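Local coordinates for protein L-lysine 6-monooxygenase involved in desferrioxamine biosynthesis (Erwinia amylovora CFBP1430, PDB 5O8P) that probably catalyses the FAD- and NADPH-dependent N-hydroxylation of cadaverine, a step in the biosynthesis of the siderophore desferrioxamine, at residues Ile207-Asp210 against Leu211-Ile215. Sequence-based numbering, arbitrary orientation.
Sequences IYYD and LLTDI
Ile207 and Leu211, one turn apart on helix 202-213, run alongside each other in the same direction, CG2 of Ile207 meeting CD1 of Leu211 at 3.8 Å. A chi1 of -73° swings CG1 to the backbone N side and leaves CG2 to face the leucine. The backbone bond from Leu211 N to Ile207 O, 2.9 Å, closes the same turn. Tyr208 and Leu212 repeat the spacing on the next buried flank, where Leu212 CD2 approaches Tyr208 CE1 obliquely at 4.1 Å. That ring also stacks on Trp224, and its hydroxyl bonds to Leu222 O, two contacts that hold the ring against strand 221-225. Packing is looser at Thr213, which is open to solvent, whereas Tyr209 leans on helix 276-290. Tyr209 O accepts twice from Thr213, from N at 3.1 Å and from OG1 at 2.9 Å, one donor on each side of the carbonyl plane. With OG1 anti to its own carbonyl carbon (chi1 -64°), the hydroxyl points back along the helix to the carbonyl four residues earlier. Asp210, nearby, turns its carboxylate to Lys186 and Tyr182. Apolar i to i+4 pairs on the buried flanks and a threonine hydroxyl bonded to the i-4 carbonyl on the exposed one fit the last turn of an amphipathic helix, here the crossover helix joining parallel strands 194-198 and 221-225 in the Rossmann-type beta-alpha-beta unit that also carries the NADP(+)-binding Ser203.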
ATOM      1  N   ILE B 207       6.193  -9.227  20.558  1.00 35.11           N
ATOM      2  CA  ILE B 207       5.839 -10.273  21.499  1.00 34.57           C
ATOM      3  C   ILE B 207       4.335 -10.333  21.666  1.00 34.11           C
ATOM      4  O   ILE B 207       3.768 -11.408  21.560  1.00 35.50           O
ATOM      5  CB  ILE B 207       6.530 -10.069  22.873  1.00 34.30           C
ATOM      6  CG1 ILE B 207       8.004 -10.412  22.748  1.00 35.66           C
ATOM      7  CG2 ILE B 207       5.886 -10.909  23.974  1.00 33.31           C
ATOM      8  CD1 ILE B 207       8.842 -10.039  23.949  1.00 37.07           C
ATOM      9  N   TYR B 208       3.700  -9.188  21.924  1.00 32.93           N
ATOM     10  CA  TYR B 208       2.245  -9.147  22.089  1.00 32.50           C
ATOM     11  C   TYR B 208       1.520  -9.748  20.887  1.00 32.74           C
ATOM     12  O   TYR B 208       0.603 -10.542  21.045  1.00 34.06           O
ATOM     13  CB  TYR B 208       1.734  -7.730  22.357  1.00 31.53           C
ATOM     14  CG  TYR B 208       0.310  -7.736  22.845  1.00 32.07           C
ATOM     15  CD1 TYR B 208      -0.752  -7.668  21.947  1.00 31.91           C
ATOM     16  CD2 TYR B 208       0.025  -7.848  24.204  1.00 34.13           C
ATOM     17  CE1 TYR B 208      -2.062  -7.674  22.388  1.00 36.20           C
ATOM     18  CE2 TYR B 208      -1.283  -7.874  24.664  1.00 37.26           C
ATOM     19  CZ  TYR B 208      -2.329  -7.782  23.758  1.00 39.07           C
ATOM     20  OH  TYR B 208      -3.627  -7.801  24.230  1.00 38.04           O
ATOM     21  N   TYR B 209       1.949  -9.377  19.694  1.00 34.24           N
ATOM     22  CA  TYR B 209       1.403  -9.951  18.477  1.00 37.90           C
ATOM     23  C   TYR B 209       1.633 -11.463  18.393  1.00 38.29           C
ATOM     24  O   TYR B 209       0.744 -12.211  17.981  1.00 34.58           O
ATOM     25  CB  TYR B 209       1.995  -9.246  17.246  1.00 40.71           C
ATOM     26  CG  TYR B 209       1.318  -9.650  15.968  1.00 42.22           C
ATOM     27  CD1 TYR B 209       0.119  -9.064  15.575  1.00 43.39           C
ATOM     28  CD2 TYR B 209       1.855 -10.643  15.168  1.00 45.28           C
ATOM     29  CE1 TYR B 209      -0.512  -9.448  14.410  1.00 45.40           C
ATOM     30  CE2 TYR B 209       1.230 -11.029  14.000  1.00 49.90           C
ATOM     31  CZ  TYR B 209       0.046 -10.429  13.634  1.00 46.20           C
ATOM     32  OH  TYR B 209      -0.560 -10.806  12.477  1.00 53.06           O
ATOM     33  N   ASP B 210       2.830 -11.902  18.775  1.00 40.26           N
ATOM     34  CA  ASP B 210       3.201 -13.320  18.714  1.00 39.33           C
ATOM     35  C   ASP B 210       2.281 -14.148  19.604  1.00 37.87           C
ATOM     36  O   ASP B 210       1.764 -15.173  19.171  1.00 36.10           O
ATOM     37  CB  ASP B 210       4.662 -13.508  19.150  1.00 41.70           C
ATOM     38  CG  ASP B 210       5.262 -14.819  18.680  1.00 43.87           C
ATOM     39  OD1 ASP B 210       5.319 -15.031  17.453  1.00 45.38           O
ATOM     40  OD2 ASP B 210       5.730 -15.604  19.537  1.00 40.19           O
ATOM     41  N   LEU B 211       2.074 -13.673  20.833  1.00 35.87           N
ATOM     42  CA  LEU B 211       1.215 -14.344  21.807  1.00 35.19           C
ATOM     43  C   LEU B 211      -0.261 -14.261  21.429  1.00 36.27           C
ATOM     44  O   LEU B 211      -0.989 -15.237  21.604  1.00 37.84           O
ATOM     45  CB  LEU B 211       1.434 -13.778  23.225  1.00 34.11           C
ATOM     46  CG  LEU B 211       2.831 -14.015  23.818  1.00 33.17           C
ATOM     47  CD1 LEU B 211       3.027 -13.216  25.100  1.00 31.91           C
ATOM     48  CD2 LEU B 211       3.062 -15.489  24.068  1.00 33.77           C
ATOM     49  N   LEU B 212      -0.695 -13.106  20.917  1.00 37.75           N
ATOM     50  CA  LEU B 212      -2.088 -12.902  20.481  1.00 35.05           C
ATOM     51  C   LEU B 212      -2.492 -13.888  19.387  1.00 33.72           C
ATOM     52  O   LEU B 212      -3.631 -14.343  19.350  1.00 34.28           O
ATOM     53  CB  LEU B 212      -2.306 -11.466  19.991  1.00 33.68           C
ATOM     54  CG  LEU B 212      -3.729 -11.068  19.567  1.00 34.87           C
ATOM     55  CD1 LEU B 212      -4.735 -11.308  20.683  1.00 34.10           C
ATOM     56  CD2 LEU B 212      -3.767  -9.608  19.138  1.00 35.18           C
ATOM     57  N   THR B 213      -1.549 -14.214  18.512  1.00 34.76           N
ATOM     58  CA  THR B 213      -1.741 -15.225  17.480  1.00 36.53           C
ATOM     59  C   THR B 213      -2.256 -16.551  18.036  1.00 38.48           C
ATOM     60  O   THR B 213      -3.124 -17.161  17.436  1.00 39.09           O
ATOM     61  CB  THR B 213      -0.421 -15.438  16.707  1.00 36.89           C
ATOM     62  OG1 THR B 213      -0.084 -14.224  16.014  1.00 35.12           O
ATOM     63  CG2 THR B 213      -0.517 -16.586  15.716  1.00 37.75           C
ATOM     64  N   ASP B 214      -1.752 -16.976  19.191  1.00 43.29           N
ATOM     65  CA  ASP B 214      -2.142 -18.257  19.787  1.00 42.30           C
ATOM     66  C   ASP B 214      -3.071 -18.125  21.004  1.00 42.57           C
ATOM     67  O   ASP B 214      -3.186 -19.066  21.798  1.00 44.69           O
ATOM     68  CB  ASP B 214      -0.884 -19.048  20.175  1.00 42.27           C
ATOM     69  CG  ASP B 214       0.075 -19.248  19.013  1.00 44.39           C
ATOM     70  OD1 ASP B 214      -0.372 -19.374  17.848  1.00 46.53           O
ATOM     71  OD2 ASP B 214       1.292 -19.295  19.279  1.00 46.32           O
ATOM     72  N   ILE B 215      -3.763 -16.999  21.150  1.00 41.75           N
ATOM     73  CA  ILE B 215      -4.634 -16.810  22.314  1.00 42.15           C
ATOM     74  C   ILE B 215      -5.807 -17.791  22.279  1.00 46.38           C
ATOM     75  O   ILE B 215      -6.197 -18.289  23.305  1.00 47.66           O
ATOM     76  CB  ILE B 215      -5.097 -15.338  22.467  1.00 38.88           C
ATOM     77  CG1 ILE B 215      -5.640 -15.084  23.869  1.00 37.16           C
ATOM     78  CG2 ILE B 215      -6.132 -14.939  21.422  1.00 38.98           C
ATOM     79  CD1 ILE B 215      -5.947 -13.618  24.129  1.00 36.72           C
TER